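Local coordinates for type IV pilus biogenesis protein PilB (Streptococcus sanguinis, PDB 7B7P), which probably takes part directly in adhesion as a bimodular minor pilin of type IV pili, through a metal-binding von Willebrand factor A-like module, at residues Gly254-Gly259 against Leu281-Ile286; Val167-Gly172 against Val217-Ser222. All coordinates share one frame; numbering follows the deposited sequence.

Interaction 1: residues Gly254-Gly259 against Leu281-Ile286; sequences GVTNPG and LLTDGI
Thr256 points its side chain at the end of strand 276-283 and meets Thr283 there. The two side chains cross at about a right angle. The touching atoms are Thr256 CG2 and Thr283 OG1, 3.6 Å apart, so a methyl group rests against a hydroxyl. In Thr256 the methyl is anti to the backbone N and OG1 is beside that N (chi1 -53°). This turns the methyl toward Thr283. Thr283 OG1 is itself anti to its own N (chi1 -177°), and its polar partner is Asp169 OD2, a hydrogen bond outside the two segments.

Past Thr283 the chain bends round Thr256 as a backbone wall. Thr256 CB lies 3.9 Å from Ile286 O, and Thr256 CG2 lies 4.1 Å from Gly285 O. Gly285 meets Thr256 with backbone alone. At the other end the contact is looser: Pro258 O is 4.4 Å from Leu281 CD1. No hydrogen bond joins the two segments, and the direct contacts between them are van der Waals.

The site is characteristic of a MIDAS, the metal-ion-dependent adhesion site of von Willebrand A domains. The Thr256 side chain is about 3 Å from a bound magnesium ion. Asp284, like Ser173, belongs to the magnesium site seen for this protein. Its OD2 hydrogen-bonds to Ser173 OG and forms a salt bridge with Arg191 NH1. Thr256 N donates to Asn288 OD1.

Asn257 is the N-cap of helix 258-270, with OD1 accepting from Asp260 N. The contact joins the start of that helix to the end of strand 276-283. Strand 162-169 lies beside it, with Val167 against Leu281, and helix 341-358 packs on Pro258 and Ile286.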
loop_
_atom_site.group_PDB
_atom_site.type_symbol
_atom_site.label_atom_id
_atom_site.label_comp_id
_atom_site.label_asym_id
_atom_site.label_seq_id
_atom_site.Cartn_x
_atom_site.Cartn_y
_atom_site.Cartn_z
ATOM N N GLY A 254 3.772 29.759 5.274
ATOM C CA GLY A 254 3.118 29.273 6.486
ATOM C C GLY A 254 3.942 28.281 7.297
ATOM O O GLY A 254 5.121 28.020 7.035
ATOM N N VAL A 255 3.285 27.720 8.317
ATOM C CA VAL A 255 3.883 26.728 9.210
ATOM C C VAL A 255 3.379 25.330 8.835
ATOM O O VAL A 255 2.939 25.105 7.708
ATOM C CB VAL A 255 3.580 27.076 10.680
ATOM C CG1 VAL A 255 4.439 28.251 11.119
ATOM C CG2 VAL A 255 2.088 27.392 10.860
ATOM N N THR A 256 3.442 24.371 9.760
ATOM C CA THR A 256 3.232 22.962 9.425
ATOM C C THR A 256 2.116 22.386 10.294
ATOM O O THR A 256 2.319 22.120 11.481
ATOM C CB THR A 256 4.549 22.182 9.592
ATOM O OG1 THR A 256 5.580 22.832 8.833
ATOM C CG2 THR A 256 4.411 20.722 9.113
ATOM N N ASN A 257 0.946 22.166 9.693
ATOM C CA ASN A 257 -0.263 21.714 10.384
ATOM C C ASN A 257 -0.705 20.419 9.711
ATOM O O ASN A 257 -1.693 20.394 8.965
ATOM C CB ASN A 257 -1.360 22.781 10.331
ATOM C CG ASN A 257 -2.578 22.458 11.227
ATOM O OD1 ASN A 257 -2.759 21.320 11.656
ATOM N ND2 ASN A 257 -3.413 23.475 11.505
ATOM N N PRO A 258 0.021 19.325 9.934
ATOM C CA PRO A 258 -0.308 18.077 9.229
ATOM C C PRO A 258 -1.682 17.520 9.582
ATOM O O PRO A 258 -2.347 16.923 8.720
ATOM C CB PRO A 258 0.830 17.128 9.652
ATOM C CG PRO A 258 1.274 17.638 10.985
ATOM C CD PRO A 258 1.092 19.138 10.940
ATOM N N GLY A 259 -2.137 17.700 10.821
ATOM C CA GLY A 259 -3.487 17.272 11.159
ATOM C C GLY A 259 -4.541 17.844 10.225
ATOM O O GLY A 259 -5.425 17.120 9.747
ATOM N N LEU A 281 1.223 11.397 2.476
ATOM C CA LEU A 281 1.437 12.648 3.175
ATOM C C LEU A 281 2.920 12.962 3.138
ATOM O O LEU A 281 3.732 12.136 3.547
ATOM C CB LEU A 281 0.939 12.546 4.616
ATOM C CG LEU A 281 0.872 13.891 5.332
ATOM C CD1 LEU A 281 -0.250 13.868 6.347
ATOM C CD2 LEU A 281 2.183 14.170 6.011
ATOM N N LEU A 282 3.265 14.155 2.674
ATOM C CA LEU A 282 4.648 14.591 2.573
ATOM C C LEU A 282 4.846 15.799 3.471
ATOM O O LEU A 282 4.101 16.767 3.364
ATOM C CB LEU A 282 5.013 14.940 1.124
ATOM C CG LEU A 282 6.503 15.233 0.988
ATOM C CD1 LEU A 282 7.083 14.616 -0.306
ATOM C CD2 LEU A 282 6.760 16.725 1.049
ATOM N N THR A 283 5.854 15.756 4.336
ATOM C CA THR A 283 6.149 16.893 5.190
ATOM C C THR A 283 7.656 17.062 5.309
ATOM O O THR A 283 8.416 16.094 5.204
ATOM C CB THR A 283 5.481 16.752 6.591
ATOM O OG1 THR A 283 5.745 17.920 7.376
ATOM C CG2 THR A 283 5.967 15.534 7.329
ATOM N N ASP A 284 8.077 18.315 5.514
ATOM C CA ASP A 284 9.486 18.684 5.566
ATOM C C ASP A 284 9.863 19.370 6.875
ATOM O O ASP A 284 10.918 20.005 6.951
ATOM C CB ASP A 284 9.841 19.593 4.383
ATOM C CG ASP A 284 9.501 21.076 4.645
ATOM O OD1 ASP A 284 8.491 21.342 5.331
ATOM O OD2 ASP A 284 10.237 21.973 4.163
ATOM N N GLY A 285 9.029 19.271 7.906
ATOM C CA GLY A 285 9.309 20.043 9.103
ATOM C C GLY A 285 8.648 19.462 10.333
ATOM O O GLY A 285 7.766 18.601 10.264
ATOM N N ILE A 286 9.098 19.952 11.473
ATOM C CA ILE A 286 8.501 19.537 12.737
ATOM C C ILE A 286 7.065 20.051 12.812
ATOM O O ILE A 286 6.821 21.250 12.560
ATOM C CB ILE A 286 9.314 20.064 13.900
ATOM C CG1 ILE A 286 10.795 19.688 13.776
ATOM C CG2 ILE A 286 8.687 19.590 15.216
ATOM C CD1 ILE A 286 11.654 20.573 14.705
#

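Interaction 2: residues Val167-Gly172 against Val217-Ser222; sequences VFDTSG and VGFSTS
Asp169 and Phe219 meet where two parallel strands of the von Willebrand A-like, Rossmann-type sheet end. Asp169 begins the Asp-Thr-Ser-Gly-Ser run, which matches the DxSxS signature of a MIDAS. The Phe219 ring lies against the backbone of this residue. Asp169 CA sits over one ring face, offset toward the rim, in a CH-pi contact 3.8 Å from the ring centroid. Asp169 CB is 3.6 Å from Phe219 CZ, and the carboxylate plane is turned 38° from the ring. CG of Phe219 stands between its backbone N and carbonyl carbon (chi1 73°), which lets the ring lie against the Asp169 backbone. Val167 CG1 packs 3.6 Å from Phe219 CD2, the two side chains crossing at about a right angle. Val167 and Val217 lie side by side, pointing the same way.

Three backbone bonds set this register. Phe168 N donates to Val217 O at 2.8 Å. Phe219 N donates to Phe168 O. Thr170 N reaches Phe219 O at 2.7 Å and extends the pairing past the strand end. Thr170 OG1 adds a weak bond to that same oxygen.

Further out, helix 258-270 covers the Val217 and Phe219 face through Tyr264 and Pro258. On the other face, helix 191-209 packs on Phe168 with Leu195 and Ser199. Asp169 OD2 accepts from Asp284 N, which ties the aspartate to the turn just after the neighbouring strand 276-283. The Ser171 side chain lies about 3 Å from a bound magnesium ion.

Asp169 OD1 orients this serine with two bonds. Ser171 N donates to Asp169 OD1 at 2.8 Å, nearly in line with the C-O bond, which makes an Asx turn. Ser171 OG meets Asp169 OD1 at 2.9 Å on the syn side, 21° out of the carboxylate plane.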
loop_
_atom_site.group_PDB
_atom_site.type_symbol
_atom_site.label_atom_id
_atom_site.label_comp_id
_atom_site.label_asym_id
_atom_site.label_seq_id
_atom_site.Cartn_x
_atom_site.Cartn_y
_atom_site.Cartn_z
ATOM N N VAL A 167 -1.243 14.649 0.017
ATOM C CA VAL A 167 -1.369 15.665 1.052
ATOM C C VAL A 167 0.022 16.228 1.292
ATOM O O VAL A 167 0.848 15.600 1.965
ATOM C CB VAL A 167 -1.991 15.110 2.338
ATOM C CG1 VAL A 167 -1.985 16.158 3.444
ATOM C CG2 VAL A 167 -3.395 14.648 2.045
ATOM N N PHE A 168 0.281 17.423 0.753
ATOM C CA PHE A 168 1.634 17.939 0.610
ATOM C C PHE A 168 1.849 19.167 1.483
ATOM O O PHE A 168 1.098 20.138 1.394
ATOM C CB PHE A 168 1.934 18.281 -0.854
ATOM C CG PHE A 168 2.122 17.081 -1.758
ATOM C CD1 PHE A 168 2.214 15.797 -1.253
ATOM C CD2 PHE A 168 2.232 17.260 -3.131
ATOM C CE1 PHE A 168 2.392 14.707 -2.096
ATOM C CE2 PHE A 168 2.409 16.191 -3.973
ATOM C CZ PHE A 168 2.496 14.912 -3.463
ATOM N N ASP A 169 2.897 19.118 2.300
ATOM C CA ASP A 169 3.353 20.264 3.063
ATOM C C ASP A 169 3.735 21.400 2.107
ATOM O O ASP A 169 4.523 21.208 1.176
ATOM C CB ASP A 169 4.542 19.810 3.925
ATOM C CG ASP A 169 5.034 20.857 4.923
ATOM O OD1 ASP A 169 4.942 22.080 4.692
ATOM O OD2 ASP A 169 5.599 20.435 5.955
ATOM N N THR A 170 3.132 22.576 2.312
ATOM C CA THR A 170 3.429 23.776 1.535
ATOM C C THR A 170 3.900 24.906 2.436
ATOM O O THR A 170 3.708 26.078 2.115
ATOM C CB THR A 170 2.226 24.245 0.696
ATOM O OG1 THR A 170 1.173 24.734 1.544
ATOM C CG2 THR A 170 1.676 23.147 -0.202
ATOM N N SER A 171 4.555 24.579 3.546
ATOM C CA SER A 171 5.069 25.620 4.424
ATOM C C SER A 171 6.212 26.411 3.752
ATOM O O SER A 171 6.750 26.034 2.706
ATOM C CB SER A 171 5.535 25.015 5.746
ATOM O OG SER A 171 6.661 24.187 5.565
ATOM N N GLY A 172 6.591 27.524 4.392
ATOM C CA GLY A 172 7.598 28.402 3.818
ATOM C C GLY A 172 8.955 27.748 3.648
ATOM O O GLY A 172 9.695 28.074 2.716
ATOM N N VAL A 217 -4.169 17.713 -1.917
ATOM C CA VAL A 217 -4.370 18.577 -0.760
ATOM C C VAL A 217 -3.033 19.217 -0.415
ATOM O O VAL A 217 -2.008 18.529 -0.327
ATOM C CB VAL A 217 -4.923 17.802 0.456
ATOM C CG1 VAL A 217 -4.922 18.682 1.736
ATOM C CG2 VAL A 217 -6.311 17.246 0.177
ATOM N N GLY A 218 -3.043 20.525 -0.217
ATOM C CA GLY A 218 -1.903 21.229 0.327
ATOM C C GLY A 218 -2.186 21.595 1.773
ATOM O O GLY A 218 -3.332 21.745 2.176
ATOM N N PHE A 219 -1.133 21.741 2.559
ATOM C CA PHE A 219 -1.331 22.201 3.920
ATOM C C PHE A 219 -0.096 22.957 4.346
ATOM O O PHE A 219 1.025 22.608 3.969
ATOM C CB PHE A 219 -1.623 21.047 4.912
ATOM C CG PHE A 219 -0.416 20.188 5.242
ATOM C CD1 PHE A 219 0.413 20.511 6.306
ATOM C CD2 PHE A 219 -0.138 19.039 4.495
ATOM C CE1 PHE A 219 1.518 19.732 6.613
ATOM C CE2 PHE A 219 0.959 18.235 4.800
ATOM C CZ PHE A 219 1.786 18.581 5.860
ATOM N N SER A 220 -0.320 24.002 5.120
ATOM C CA SER A 220 0.754 24.661 5.824
ATOM C C SER A 220 0.189 25.120 7.153
ATOM O O SER A 220 -0.061 24.292 8.036
ATOM C CB SER A 220 1.326 25.824 5.007
ATOM O OG SER A 220 0.313 26.761 4.686
ATOM N N THR A 221 0.022 26.432 7.323
ATOM C CA THR A 221 -0.676 26.933 8.499
ATOM C C THR A 221 -2.047 26.274 8.628
ATOM O O THR A 221 -2.498 25.946 9.732
ATOM C CB THR A 221 -0.785 28.452 8.409
ATOM O OG1 THR A 221 0.536 29.014 8.468
ATOM C CG2 THR A 221 -1.618 29.019 9.572
ATOM N N SER A 222 -2.692 26.024 7.502
ATOM C CA SER A 222 -3.919 25.260 7.467
ATOM C C SER A 222 -4.016 24.658 6.069
ATOM O O SER A 222 -3.189 24.932 5.200
ATOM C CB SER A 222 -5.116 26.140 7.852
ATOM O OG SER A 222 -5.552 26.892 6.746
#

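In the fold
Strand 162-169 comes first and enters interaction 2. The chain then passes through helix 191-209 and returns along strand 212-219, where 217-222 closes a beta-alpha-beta crossover. Only later does interaction 1 open, at 254-259. Its loop runs through helix 258-270 and closes at 281-286, the end of strand 276-283. The two loops are in series; neither nests in the other and they do not cross. The centres of interactions 1 and 2 are about 6 Å apart. Strand 162-169 pairs with both 212-219 and 276-283, and Leu282 O probably accepts from Asp169 N. Together the contacts tie three strand ends to the start of helix 258-270; the loops carrying Ser171 and Thr256 come to the magnesium ion.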